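Local atomic coordinates of alpha-Amylase (Thermotoga maritima, PDB entry 2B5D), a protein that is an alpha-amylase of glycosyl hydrolase family 57, pairing a domain built round a largely parallel beta-sheet with a helical C-terminal region. Residues P40-F45 / K129-T134; I181-C186 / L194-N199; D417-H422 / N479-H484; E446-Q451 / G498-E503. One frame throughout, in Å; residues are numbered along the deposited sequence. Where two conformers were deposited one is given.

Interaction 1. Residues P40-F45 / K129-T134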
loop_
_atom_site.group_PDB
_atom_site.type_symbol
_atom_site.label_atom_id
_atom_site.label_comp_id
_atom_site.label_asym_id
_atom_site.label_seq_id
_atom_site.Cartn_x
_atom_site.Cartn_y
_atom_site.Cartn_z
ATOM N N PRO A 40 23.430 30.756 0.432
ATOM C CA PRO A 40 23.969 31.324 -0.814
ATOM C C PRO A 40 23.318 32.661 -1.242
ATOM O O PRO A 40 23.980 33.463 -1.874
ATOM C CB PRO A 40 23.668 30.242 -1.855
ATOM C CG PRO A 40 23.603 28.986 -1.088
ATOM C CD PRO A 40 22.967 29.376 0.233
ATOM N N LEU A 41 22.042 32.891 -0.921
ATOM C CA LEU A 41 21.456 34.240 -1.070
ATOM C C LEU A 41 22.151 35.252 -0.180
ATOM O O LEU A 41 22.536 36.324 -0.623
ATOM C CB LEU A 41 19.951 34.248 -0.779
ATOM C CG LEU A 41 18.997 33.606 -1.786
ATOM C CD1 LEU A 41 17.566 33.691 -1.261
ATOM C CD2 LEU A 41 19.104 34.246 -3.180
ATOM N N LEU A 42 22.315 34.897 1.081
ATOM C CA LEU A 42 23.074 35.701 2.012
ATOM C C LEU A 42 24.481 35.995 1.490
ATOM O O LEU A 42 24.921 37.134 1.496
ATOM C CB LEU A 42 23.127 35.006 3.380
ATOM C CG LEU A 42 22.184 35.479 4.500
ATOM C CD1 LEU A 42 21.032 36.323 3.998
ATOM C CD2 LEU A 42 21.687 34.310 5.309
ATOM N N MET A 43 25.181 34.966 1.033
ATOM C CA MET A 43 26.505 35.147 0.466
ATOM C C MET A 43 26.489 36.108 -0.719
ATOM O O MET A 43 27.317 37.010 -0.828
ATOM C CB MET A 43 27.092 33.788 0.087
ATOM C CG MET A 43 27.913 33.189 1.229
ATOM S SD MET A 43 27.971 31.377 1.293
ATOM C CE MET A 43 27.803 30.924 -0.437
ATOM N N MET A 44 25.519 35.917 -1.594
ATOM C CA MET A 44 25.324 36.785 -2.727
ATOM C C MET A 44 24.981 38.242 -2.363
ATOM O O MET A 44 25.401 39.149 -3.068
ATOM C CB MET A 44 24.266 36.163 -3.634
ATOM C CG MET A 44 24.144 36.774 -5.026
ATOM S SD MET A 44 22.904 38.094 -5.150
ATOM C CE MET A 44 21.426 37.190 -5.607
ATOM N N PHE A 45 24.230 38.482 -1.285
ATOM C CA PHE A 45 23.872 39.860 -0.896
ATOM C C PHE A 45 25.100 40.561 -0.377
ATOM O O PHE A 45 25.284 41.749 -0.586
ATOM C CB PHE A 45 22.803 39.918 0.213
ATOM C CG PHE A 45 21.473 39.315 -0.162
ATOM C CD1 PHE A 45 20.547 39.031 0.818
ATOM C CD2 PHE A 45 21.154 39.017 -1.484
ATOM C CE1 PHE A 45 19.336 38.461 0.496
ATOM C CE2 PHE A 45 19.945 38.454 -1.803
ATOM C CZ PHE A 45 19.034 38.175 -0.808
ATOM N N LYS A 129 17.316 40.000 8.090
ATOM C CA LYS A 129 16.823 41.189 8.775
ATOM C C LYS A 129 17.744 42.368 8.461
ATOM O O LYS A 129 17.290 43.492 8.217
ATOM C CB LYS A 129 16.761 40.918 10.278
ATOM C CG LYS A 129 16.232 42.039 11.119
ATOM C CD LYS A 129 16.326 41.677 12.607
ATOM C CE LYS A 129 15.771 42.791 13.480
ATOM N NZ LYS A 129 16.318 42.733 14.860
ATOM N N LYS A 130 19.041 42.068 8.423
ATOM C CA LYS A 130 20.087 43.065 8.237
ATOM C C LYS A 130 20.067 43.641 6.822
ATOM O O LYS A 130 20.355 44.818 6.616
ATOM C CB LYS A 130 21.437 42.449 8.603
ATOM C CG LYS A 130 22.657 43.168 8.103
ATOM C CD LYS A 130 23.919 42.458 8.554
ATOM C CE LYS A 130 24.886 42.272 7.399
ATOM N NZ LYS A 130 24.691 40.932 6.797
ATOM N N TYR A 131 19.695 42.829 5.848
ATOM C CA TYR A 131 19.545 43.352 4.511
ATOM C C TYR A 131 18.242 44.116 4.320
ATOM O O TYR A 131 18.191 45.042 3.504
ATOM C CB TYR A 131 19.831 42.279 3.444
ATOM C CG TYR A 131 21.295 41.855 3.466
ATOM C CD1 TYR A 131 22.300 42.682 2.950
ATOM C CD2 TYR A 131 21.676 40.641 4.018
ATOM C CE1 TYR A 131 23.640 42.302 2.978
ATOM C CE2 TYR A 131 23.019 40.255 4.060
ATOM C CZ TYR A 131 23.994 41.091 3.544
ATOM O OH TYR A 131 25.322 40.681 3.595
ATOM N N GLN A 132 17.201 43.777 5.081
ATOM C CA GLN A 132 15.999 44.604 5.047
ATOM C C GLN A 132 16.324 46.021 5.543
ATOM O O GLN A 132 15.863 46.995 4.951
ATOM C CB GLN A 132 14.810 44.006 5.809
ATOM C CG GLN A 132 13.506 44.750 5.556
ATOM C CD GLN A 132 12.234 43.987 5.975
ATOM O OE1 GLN A 132 12.038 43.621 7.151
ATOM N NE2 GLN A 132 11.359 43.775 5.026
ATOM N N GLU A 133 17.135 46.123 6.600
ATOM C CA GLU A 133 17.492 47.427 7.202
ATOM C C GLU A 133 18.220 48.351 6.227
ATOM O O GLU A 133 18.038 49.568 6.269
ATOM C CB GLU A 133 18.278 47.258 8.510
ATOM C CG GLU A 133 17.344 46.906 9.694
ATOM C CD GLU A 133 18.060 46.261 10.907
ATOM O OE1 GLU A 133 19.274 45.915 10.813
ATOM O OE2 GLU A 133 17.393 46.092 11.966
ATOM N N THR A 134 19.003 47.768 5.323
ATOM C CA THR A 134 19.635 48.544 4.257
ATOM C C THR A 134 18.656 49.053 3.212
ATOM O O THR A 134 18.951 50.044 2.551
ATOM C CB THR A 134 20.804 47.794 3.554
ATOM O OG1 THR A 134 20.283 46.790 2.658
ATOM C CG2 THR A 134 21.764 47.166 4.587
HETATM O O HOH W 1 25.919 37.650 4.755
#
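Phe45 and Tyr131 form a buried aromatic contact between two helices, 27-47 and 125-134, beside Leu137 of strand 137-142, which touches both side chains. The pair is T-shaped: the edge of Phe45 is turned toward the face of Tyr131, with ring centroids 5.4 Å apart and planes at 75°. Phe45 CB adds a CH-pi contact, sitting almost exactly over the centre of the Tyr131 ring, 3.6 Å from its centroid and 8° off the normal. Beside this, Phe45 CD1 comes 3.8 Å from Tyr131 CD2. Helix 125-134 leads into strand 137-142 of the largely parallel sheet in the family 57 domain. Phe51 stacks on Phe45 as well. Leu42, one turn back, approaches the Tyr131 ring obliquely, and Leu42 CD1 lies 4.4 Å from Tyr131 CD2. At the polar end of the ring, a water lying near the ring plane makes weak hydrogen bonds to Tyr131 OH (3.3 Å) and Leu42 O (3.4 Å), linking phenol and helix backbone where they do not bond directly.

Interaction 2. Residues I181-C186 / L194-N199; sequences IWLAEC and LYLAQN
The Trp182 indole, in the conformer modelled here, has Cys186 SG above one face, toward the rim, and also stacks with His10; beside it, Ile181 and Leu183 meet Leu196 in a contact that is purely aliphatic between the two segments, and buried. Ile181 and Leu196 cross at about a right angle, the CG2 methyl of Ile181 lying 4.2 Å from Leu196 CD1 and equally far from Leu196 CG. With chi1 at -169°, CG1 of Ile181 stands opposite the backbone N, which puts CG2 between N and the carbonyl carbon, and it is this short branch that meets the leucine. The other methyl of Leu196, CD2, reaches Leu183 CD2 at 4.3 Å, so one leucine spans two residues of the 181-186 segment with its two branches. Strand 180-182, helix 192-198 and strand 203-206 make a beta-alpha-beta unit, and Phe204 of the next, parallel strand touches Ile181, Leu183 and Leu196 alike, adding an aromatic side chain to the same apolar cluster.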
loop_
_atom_site.group_PDB
_atom_site.type_symbol
_atom_site.label_atom_id
_atom_site.label_comp_id
_atom_site.label_asym_id
_atom_site.label_seq_id
_atom_site.Cartn_x
_atom_site.Cartn_y
_atom_site.Cartn_z
ATOM N N ILE A 181 2.381 41.480 1.920
ATOM C CA ILE A 181 2.054 40.100 2.190
ATOM C C ILE A 181 2.002 39.279 0.883
ATOM O O ILE A 181 1.571 39.765 -0.178
ATOM C CB ILE A 181 0.680 39.951 2.878
ATOM C CG1 ILE A 181 0.530 38.491 3.378
ATOM C CG2 ILE A 181 -0.388 40.311 1.886
ATOM C CD1 ILE A 181 -0.662 38.144 4.325
ATOM N N TRP A 182 2.426 38.031 0.981
ATOM C CA TRP A 182 2.225 37.103 -0.116
ATOM C C TRP A 182 1.167 36.127 0.341
ATOM O O TRP A 182 1.333 35.475 1.330
ATOM C CB TRP A 182 3.532 36.351 -0.408
ATOM C CG TRP A 182 3.377 35.242 -1.421
ATOM C CD1 TRP A 182 3.020 33.963 -1.173
ATOM C CD2 TRP A 182 3.511 35.354 -2.851
ATOM N NE1 TRP A 182 2.950 33.254 -2.338
ATOM C CE2 TRP A 182 3.244 34.080 -3.391
ATOM C CE3 TRP A 182 3.813 36.413 -3.728
ATOM C CZ2 TRP A 182 3.321 33.808 -4.779
ATOM C CZ3 TRP A 182 3.886 36.146 -5.138
ATOM C CH2 TRP A 182 3.614 34.863 -5.633
ATOM N N LEU A 183 0.081 36.028 -0.393
ATOM C CA LEU A 183 -0.918 35.040 -0.117
ATOM C C LEU A 183 -0.481 33.687 -0.747
ATOM O O LEU A 183 0.015 33.620 -1.896
ATOM C CB LEU A 183 -2.222 35.514 -0.743
ATOM C CG LEU A 183 -2.636 37.004 -0.624
ATOM C CD1 LEU A 183 -3.896 37.284 -1.466
ATOM C CD2 LEU A 183 -2.918 37.392 0.860
ATOM N N ALA A 184 -0.681 32.609 -0.010
ATOM C CA ALA A 184 -0.371 31.256 -0.505
ATOM C C ALA A 184 -1.081 31.035 -1.836
ATOM O O ALA A 184 -2.309 31.242 -1.917
ATOM C CB ALA A 184 -0.844 30.233 0.509
ATOM N N GLU A 185 -0.298 30.637 -2.875
ATOM C CA GLU A 185 -0.793 30.372 -4.219
ATOM C C GLU A 185 -1.440 31.574 -4.873
ATOM O O GLU A 185 -2.296 31.413 -5.737
ATOM C CB GLU A 185 -1.801 29.191 -4.262
ATOM C CG GLU A 185 -1.333 27.829 -3.676
ATOM C CD GLU A 185 0.034 27.400 -4.218
ATOM O OE1 GLU A 185 0.231 27.493 -5.475
ATOM O OE2 GLU A 185 0.889 26.982 -3.392
ATOM N N CYS A 186 -1.066 32.777 -4.447
ATOM C CA CYS A 186 -1.803 34.017 -4.795
ATOM C C CYS A 186 -3.327 33.897 -4.670
ATOM O O CYS A 186 -4.077 34.552 -5.408
ATOM C CB CYS A 186 -1.349 34.530 -6.203
ATOM S SG CYS A 186 0.368 35.183 -6.068
ATOM N N LEU A 194 -9.974 43.934 2.204
ATOM C CA LEU A 194 -10.480 44.523 3.493
ATOM C C LEU A 194 -9.749 44.052 4.777
ATOM O O LEU A 194 -9.242 44.886 5.554
ATOM C CB LEU A 194 -11.954 44.251 3.580
ATOM C CG LEU A 194 -12.905 45.164 2.810
ATOM C CD1 LEU A 194 -12.363 46.437 2.192
ATOM C CD2 LEU A 194 -13.903 44.417 1.957
ATOM N N TYR A 195 -9.573 42.715 4.909
ATOM C CA TYR A 195 -8.888 42.101 6.058
ATOM C C TYR A 195 -7.445 42.450 6.063
ATOM O O TYR A 195 -6.811 42.523 7.121
ATOM C CB TYR A 195 -9.073 40.568 6.081
ATOM C CG TYR A 195 -10.488 40.155 6.383
ATOM C CD1 TYR A 195 -11.248 39.479 5.436
ATOM C CD2 TYR A 195 -11.104 40.478 7.616
ATOM C CE1 TYR A 195 -12.590 39.147 5.689
ATOM C CE2 TYR A 195 -12.453 40.094 7.883
ATOM C CZ TYR A 195 -13.165 39.462 6.930
ATOM O OH TYR A 195 -14.480 39.119 7.163
ATOM N N LEU A 196 -6.905 42.676 4.881
ATOM C CA LEU A 196 -5.501 43.050 4.759
ATOM C C LEU A 196 -5.352 44.458 5.241
ATOM O O LEU A 196 -4.369 44.790 5.919
ATOM C CB LEU A 196 -5.003 42.933 3.278
ATOM C CG LEU A 196 -4.267 41.707 2.670
ATOM C CD1 LEU A 196 -4.166 40.477 3.642
ATOM C CD2 LEU A 196 -4.658 41.309 1.146
ATOM N N ALA A 197 -6.293 45.307 4.819
ATOM C CA ALA A 197 -6.388 46.702 5.308
ATOM C C ALA A 197 -6.575 46.672 6.826
ATOM O O ALA A 197 -5.736 47.239 7.581
ATOM C CB ALA A 197 -7.537 47.502 4.576
ATOM N N GLN A 198 -7.556 45.917 7.319
ATOM C CA GLN A 198 -7.657 45.817 8.812
ATOM C C GLN A 198 -6.372 45.403 9.497
ATOM O O GLN A 198 -6.104 45.786 10.657
ATOM C CB GLN A 198 -8.811 44.963 9.265
ATOM C CG GLN A 198 -10.116 45.271 8.512
ATOM C CD GLN A 198 -11.069 44.170 8.719
ATOM O OE1 GLN A 198 -12.092 44.008 8.008
ATOM N NE2 GLN A 198 -10.741 43.357 9.702
ATOM N N ASN A 199 -5.518 44.671 8.784
ATOM C CA ASN A 199 -4.289 44.137 9.404
ATOM C C ASN A 199 -3.102 45.020 9.144
ATOM O O ASN A 199 -1.952 44.660 9.462
ATOM C CB ASN A 199 -4.036 42.695 8.941
ATOM C CG ASN A 199 -4.807 41.658 9.734
ATOM O OD1 ASN A 199 -5.835 41.124 9.283
ATOM N ND2 ASN A 199 -4.299 41.332 10.905
#

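Interaction 3. Residues D417-H422 / N479-H484; sequences DWIYRH and NRTKLH
Trp418, in the first turn of helix 418-436, meets Lys482 through the six-membered part of its indole: Trp418 CZ3 is 3.7 Å from Lys482 CG, and Trp418 CE3 is 4.0 Å from Lys482 CE. The extended lysine chain runs past these two ring atoms. Next, Ile419 points at the other helix and crosses Thr481 at about a right angle, Ile419 CG2 lying 3.9 Å from Thr481 CG2; Ile419 CG1 is 4.2 Å from Lys482 CE. One turn on, His422 ND1 sits over the centre of the indole face and donates to Trp418 O at 2.9 Å, the oxygen lying in the imidazole plane. His422 N reaches the same carbonyl from the opposite face of its plane. The short helical segments run 33° from parallel, with axes 11.0 Å apart. Ser281 O of the second subunit accepts a weak hydrogen bond from Trp418 NE1. Across the helix pair the chemistry is apolar packing of methyl, methylene and indole carbons, while the bond to Trp418 O fixes the imidazole that lies against the indole.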
loop_
_atom_site.group_PDB
_atom_site.type_symbol
_atom_site.label_atom_id
_atom_site.label_comp_id
_atom_site.label_asym_id
_atom_site.label_seq_id
_atom_site.Cartn_x
_atom_site.Cartn_y
_atom_site.Cartn_z
ATOM N N ASP A 417 -13.005 14.116 1.320
ATOM C CA ASP A 417 -13.903 15.104 1.926
ATOM C C ASP A 417 -14.362 14.704 3.338
ATOM O O ASP A 417 -15.245 15.337 3.930
ATOM C CB ASP A 417 -15.108 15.364 1.015
ATOM C CG ASP A 417 -15.807 14.088 0.592
ATOM O OD1 ASP A 417 -15.861 13.129 1.404
ATOM O OD2 ASP A 417 -16.298 14.043 -0.564
ATOM N N TRP A 418 -13.760 13.632 3.850
ATOM C CA TRP A 418 -13.725 13.364 5.280
ATOM C C TRP A 418 -12.886 14.498 5.920
ATOM O O TRP A 418 -13.195 14.997 7.008
ATOM C CB TRP A 418 -13.096 11.967 5.542
ATOM C CG TRP A 418 -12.917 11.602 7.010
ATOM C CD1 TRP A 418 -13.780 10.884 7.783
ATOM C CD2 TRP A 418 -11.812 11.965 7.876
ATOM N NE1 TRP A 418 -13.291 10.773 9.071
ATOM C CE2 TRP A 418 -12.088 11.428 9.153
ATOM C CE3 TRP A 418 -10.627 12.710 7.696
ATOM C CZ2 TRP A 418 -11.219 11.600 10.249
ATOM C CZ3 TRP A 418 -9.761 12.885 8.799
ATOM C CH2 TRP A 418 -10.062 12.325 10.048
ATOM N N ILE A 419 -11.821 14.883 5.219
ATOM C CA ILE A 419 -10.958 15.965 5.646
ATOM C C ILE A 419 -11.723 17.299 5.713
ATOM O O ILE A 419 -11.537 18.062 6.657
ATOM C CB ILE A 419 -9.706 16.079 4.750
ATOM C CG1 ILE A 419 -8.694 14.983 5.126
ATOM C CG2 ILE A 419 -9.069 17.489 4.836
ATOM C CD1 ILE A 419 -7.443 14.920 4.238
ATOM N N TYR A 420 -12.586 17.544 4.720
ATOM C CA TYR A 420 -13.343 18.774 4.639
ATOM C C TYR A 420 -14.406 18.940 5.712
ATOM O O TYR A 420 -14.427 19.976 6.366
ATOM C CB TYR A 420 -13.926 18.991 3.255
ATOM C CG TYR A 420 -12.885 19.407 2.274
ATOM C CD1 TYR A 420 -13.071 19.220 0.896
ATOM C CD2 TYR A 420 -11.691 19.955 2.711
ATOM C CE1 TYR A 420 -12.083 19.606 -0.034
ATOM C CE2 TYR A 420 -10.692 20.324 1.811
ATOM C CZ TYR A 420 -10.894 20.151 0.439
ATOM O OH TYR A 420 -9.892 20.551 -0.438
ATOM N N ARG A 421 -15.265 17.939 5.925
ATOM C CA ARG A 421 -16.251 18.076 6.991
ATOM C C ARG A 421 -15.582 18.142 8.346
ATOM O O ARG A 421 -16.107 18.781 9.254
ATOM C CB ARG A 421 -17.392 17.041 6.951
ATOM C CG ARG A 421 -16.945 15.595 6.939
ATOM C CD ARG A 421 -17.849 14.688 7.793
ATOM N NE ARG A 421 -17.113 13.465 8.130
ATOM C CZ ARG A 421 -17.661 12.274 8.365
ATOM N NH1 ARG A 421 -16.873 11.237 8.655
ATOM N NH2 ARG A 421 -18.983 12.108 8.308
ATOM N N HIS A 422 -14.415 17.534 8.486
ATOM C CA HIS A 422 -13.673 17.726 9.725
ATOM C C HIS A 422 -13.122 19.132 9.882
ATOM O O HIS A 422 -13.127 19.676 10.995
ATOM C CB HIS A 422 -12.576 16.673 9.929
ATOM C CG HIS A 422 -13.085 15.426 10.580
ATOM N ND1 HIS A 422 -13.514 14.332 9.857
ATOM C CD2 HIS A 422 -13.312 15.131 11.884
ATOM C CE1 HIS A 422 -13.974 13.412 10.689
ATOM N NE2 HIS A 422 -13.849 13.865 11.925
ATOM N N ASN A 479 -1.609 12.110 5.541
ATOM C CA ASN A 479 -1.201 11.665 6.857
ATOM C C ASN A 479 -0.947 12.841 7.814
ATOM O O ASN A 479 -1.412 12.805 8.940
ATOM C CB ASN A 479 0.016 10.738 6.766
ATOM C CG ASN A 479 -0.350 9.306 6.274
ATOM O OD1 ASN A 479 -1.449 9.057 5.732
ATOM N ND2 ASN A 479 0.591 8.365 6.458
ATOM N N ARG A 480 -0.206 13.863 7.364
ATOM C CA ARG A 480 -0.081 15.135 8.094
ATOM C C ARG A 480 -1.415 15.747 8.486
ATOM O O ARG A 480 -1.624 16.068 9.642
ATOM C CB ARG A 480 0.710 16.171 7.310
ATOM C CG ARG A 480 2.181 16.054 7.518
ATOM C CD ARG A 480 2.508 16.072 8.983
ATOM N NE ARG A 480 2.813 17.436 9.410
ATOM C CZ ARG A 480 3.393 17.758 10.571
ATOM N NH1 ARG A 480 3.729 16.801 11.455
ATOM N NH2 ARG A 480 3.623 19.046 10.852
ATOM N N THR A 481 -2.307 15.894 7.519
ATOM C CA THR A 481 -3.558 16.581 7.767
ATOM C C THR A 481 -4.343 15.877 8.862
ATOM O O THR A 481 -4.626 16.478 9.885
ATOM C CB THR A 481 -4.390 16.776 6.473
ATOM O OG1 THR A 481 -3.659 17.625 5.578
ATOM C CG2 THR A 481 -5.736 17.466 6.777
ATOM N N LYS A 482 -4.646 14.601 8.649
ATOM C CA LYS A 482 -5.328 13.732 9.623
ATOM C C LYS A 482 -4.645 13.666 10.988
ATOM O O LYS A 482 -5.313 13.674 12.023
ATOM C CB LYS A 482 -5.501 12.324 9.043
ATOM C CG LYS A 482 -6.282 12.349 7.705
ATOM C CD LYS A 482 -6.553 10.944 7.159
ATOM C CE LYS A 482 -7.453 10.997 5.900
ATOM N NZ LYS A 482 -7.817 9.602 5.377
ATOM N N LEU A 483 -3.330 13.644 11.011
ATOM C CA LEU A 483 -2.629 13.721 12.283
ATOM C C LEU A 483 -3.039 14.997 13.096
ATOM O O LEU A 483 -3.426 14.911 14.253
ATOM C CB LEU A 483 -1.130 13.662 12.032
ATOM C CG LEU A 483 -0.174 13.807 13.214
ATOM C CD1 LEU A 483 -0.429 12.683 14.206
ATOM C CD2 LEU A 483 1.209 13.722 12.679
ATOM N N HIS A 484 -2.986 16.170 12.468
ATOM C CA HIS A 484 -3.446 17.397 13.110
ATOM C C HIS A 484 -4.946 17.444 13.367
ATOM O O HIS A 484 -5.361 17.971 14.386
ATOM C CB HIS A 484 -2.925 18.607 12.324
ATOM C CG HIS A 484 -1.437 18.677 12.324
ATOM N ND1 HIS A 484 -0.680 18.530 11.179
ATOM C CD2 HIS A 484 -0.559 18.771 13.340
ATOM C CE1 HIS A 484 0.608 18.599 11.486
ATOM N NE2 HIS A 484 0.707 18.754 12.795
#

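Interaction 4. Residues E446-Q451 / G498-E503; sequences ERVLNQ and GRIDEE
Val448 and Ile500 meet branch to branch, where helix 443-458 packs against the turn leading into helix 502-511. In Val448, chi1 of 166° sets CG1 opposite the backbone N and turns CG2 to the side of that N; CG2 is the methyl that makes the contact. Ile500, with chi1 at -67°, has CG1 opposite its own carbonyl carbon and runs on extended to CD1. Its two methyls therefore straddle Val448 CG2, with CG2 and CD1 of Ile500 each 3.8 Å from it, and the side chains cross obliquely. Toward the solvent side, Arg447 NH1 and Glu502 OE1 lie 4.3 Å apart, beyond a salt bridge, the carboxylate oxygen near the guanidinium plane at its edge. At that distance any attraction is probably modest; the strong partner of Arg447 is Glu509, through NH2. Asp501 takes the N-cap position and accepts a weak bond from Glu503 N, 3.4 Å from Asp501 OD2. The whole contact belongs to the helical C-terminal region: Leu505 of helix 502-511 also packs on Val448, Leu444 of helix 443-458 touches Ile500 and Glu502, and Leu495 of helix 473-496 covers neighbouring Leu449.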
loop_
_atom_site.group_PDB
_atom_site.type_symbol
_atom_site.label_atom_id
_atom_site.label_comp_id
_atom_site.label_asym_id
_atom_site.label_seq_id
_atom_site.Cartn_x
_atom_site.Cartn_y
_atom_site.Cartn_z
ATOM N N GLU A 446 -6.472 27.809 28.376
ATOM C CA GLU A 446 -5.876 28.716 27.438
ATOM C C GLU A 446 -4.800 28.006 26.632
ATOM O O GLU A 446 -4.801 28.086 25.406
ATOM C CB GLU A 446 -5.287 29.924 28.170
ATOM C CG GLU A 446 -5.239 31.190 27.302
ATOM C CD GLU A 446 -4.111 32.153 27.679
ATOM O OE1 GLU A 446 -3.236 31.760 28.483
ATOM O OE2 GLU A 446 -4.079 33.286 27.144
ATOM N N ARG A 447 -3.881 27.333 27.326
ATOM C CA ARG A 447 -2.936 26.413 26.694
ATOM C C ARG A 447 -3.619 25.390 25.750
ATOM O O ARG A 447 -3.126 25.114 24.641
ATOM C CB ARG A 447 -2.097 25.740 27.749
ATOM C CG ARG A 447 -0.998 26.639 28.283
ATOM C CD ARG A 447 -0.265 25.968 29.473
ATOM N NE ARG A 447 0.398 24.725 29.074
ATOM C CZ ARG A 447 0.543 23.647 29.843
ATOM N NH1 ARG A 447 0.056 23.625 31.074
ATOM N NH2 ARG A 447 1.168 22.576 29.365
ATOM N N VAL A 448 -4.783 24.898 26.155
ATOM C CA VAL A 448 -5.496 23.903 25.370
ATOM C C VAL A 448 -6.073 24.528 24.104
ATOM O O VAL A 448 -5.983 23.971 22.990
ATOM C CB VAL A 448 -6.594 23.223 26.229
ATOM C CG1 VAL A 448 -7.600 22.426 25.409
ATOM C CG2 VAL A 448 -5.929 22.315 27.316
ATOM N N LEU A 449 -6.682 25.689 24.279
ATOM C CA LEU A 449 -7.294 26.391 23.187
ATOM C C LEU A 449 -6.223 26.898 22.215
ATOM O O LEU A 449 -6.392 26.814 21.000
ATOM C CB LEU A 449 -8.189 27.500 23.737
ATOM C CG LEU A 449 -9.543 26.973 24.235
ATOM C CD1 LEU A 449 -10.358 28.086 24.917
ATOM C CD2 LEU A 449 -10.390 26.298 23.150
ATOM N N ASN A 450 -5.105 27.369 22.751
ATOM C CA ASN A 450 -3.977 27.770 21.939
ATOM C C ASN A 450 -3.387 26.632 21.071
ATOM O O ASN A 450 -2.952 26.870 19.946
ATOM C CB ASN A 450 -2.868 28.324 22.826
ATOM C CG ASN A 450 -3.130 29.740 23.316
ATOM O OD1 ASN A 450 -2.310 30.289 24.060
ATOM N ND2 ASN A 450 -4.244 30.334 22.914
ATOM N N GLN A 451 -3.336 25.416 21.604
ATOM C CA GLN A 451 -2.831 24.262 20.848
ATOM C C GLN A 451 -3.892 23.773 19.876
ATOM O O GLN A 451 -3.579 23.383 18.752
ATOM C CB GLN A 451 -2.338 23.127 21.782
ATOM C CG GLN A 451 -1.439 22.086 21.095
ATOM C CD GLN A 451 -0.120 22.668 20.671
ATOM O OE1 GLN A 451 0.448 23.508 21.380
ATOM N NE2 GLN A 451 0.392 22.229 19.513
ATOM N N GLY A 498 -13.989 18.115 30.949
ATOM C CA GLY A 498 -13.326 18.265 32.239
ATOM C C GLY A 498 -12.031 17.488 32.395
ATOM O O GLY A 498 -11.275 17.711 33.355
ATOM N N ARG A 499 -11.743 16.593 31.458
ATOM C CA ARG A 499 -10.599 15.708 31.629
ATOM C C ARG A 499 -9.378 16.117 30.804
ATOM O O ARG A 499 -8.775 15.299 30.089
ATOM C CB ARG A 499 -10.988 14.234 31.393
ATOM C CG ARG A 499 -11.881 14.006 30.196
ATOM C CD ARG A 499 -12.075 12.523 29.863
ATOM N NE ARG A 499 -12.498 12.385 28.474
ATOM C CZ ARG A 499 -11.659 12.317 27.437
ATOM N NH1 ARG A 499 -10.340 12.359 27.650
ATOM N NH2 ARG A 499 -12.132 12.203 26.191
ATOM N N ILE A 500 -8.997 17.385 30.924
ATOM C CA ILE A 500 -7.756 17.821 30.280
ATOM C C ILE A 500 -6.616 16.943 30.760
ATOM O O ILE A 500 -6.423 16.769 31.963
ATOM C CB ILE A 500 -7.429 19.318 30.518
ATOM C CG1 ILE A 500 -8.460 20.201 29.826
ATOM C CG2 ILE A 500 -6.018 19.667 30.005
ATOM C CD1 ILE A 500 -8.329 21.661 30.223
ATOM N N ASP A 501 -5.853 16.433 29.798
ATOM C CA ASP A 501 -4.788 15.479 30.022
ATOM C C ASP A 501 -3.492 16.217 29.810
ATOM O O ASP A 501 -3.048 16.435 28.694
ATOM C CB ASP A 501 -4.985 14.350 29.015
ATOM C CG ASP A 501 -3.940 13.260 29.104
ATOM O OD1 ASP A 501 -4.288 12.140 28.627
ATOM O OD2 ASP A 501 -2.806 13.517 29.601
ATOM N N GLU A 502 -2.863 16.599 30.900
ATOM C CA GLU A 502 -1.788 17.548 30.819
ATOM C C GLU A 502 -0.532 17.070 30.165
ATOM O O GLU A 502 0.228 17.879 29.629
ATOM C CB GLU A 502 -1.459 18.103 32.188
ATOM C CG GLU A 502 -2.513 19.057 32.701
ATOM C CD GLU A 502 -1.993 19.826 33.894
ATOM O OE1 GLU A 502 -0.874 20.406 33.765
ATOM O OE2 GLU A 502 -2.692 19.830 34.946
ATOM N N GLU A 503 -0.299 15.763 30.235
ATOM C CA GLU A 503 0.909 15.160 29.680
ATOM C C GLU A 503 0.833 15.058 28.157
ATOM O O GLU A 503 1.833 15.286 27.466
ATOM C CB GLU A 503 1.145 13.775 30.301
ATOM C CG GLU A 503 1.592 13.822 31.757
ATOM C CD GLU A 503 2.394 12.581 32.143
ATOM O OE1 GLU A 503 3.655 12.652 32.073
ATOM O OE2 GLU A 503 1.756 11.540 32.483
#

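Interactions 1 and 2 both belong to the family 57 domain, with centres 25 Å apart and nearest atoms about 10 Å apart: one packs helices together beside strand 137-142, the other packs a helix on strand 180-182, which pairs with 137-142 in the same sheet. Interactions 3 and 4 pack the C-terminal helices. Their segments alternate along the chain, their centres are 21 Å apart and their nearest atoms about 7 Å, and residues of both reach the second subunit. Interaction 3 lies closer to interaction 2, 25 Å between centres against 31 Å for interaction 4. Interactions 1 and 4 are farthest apart, 41 Å between centres.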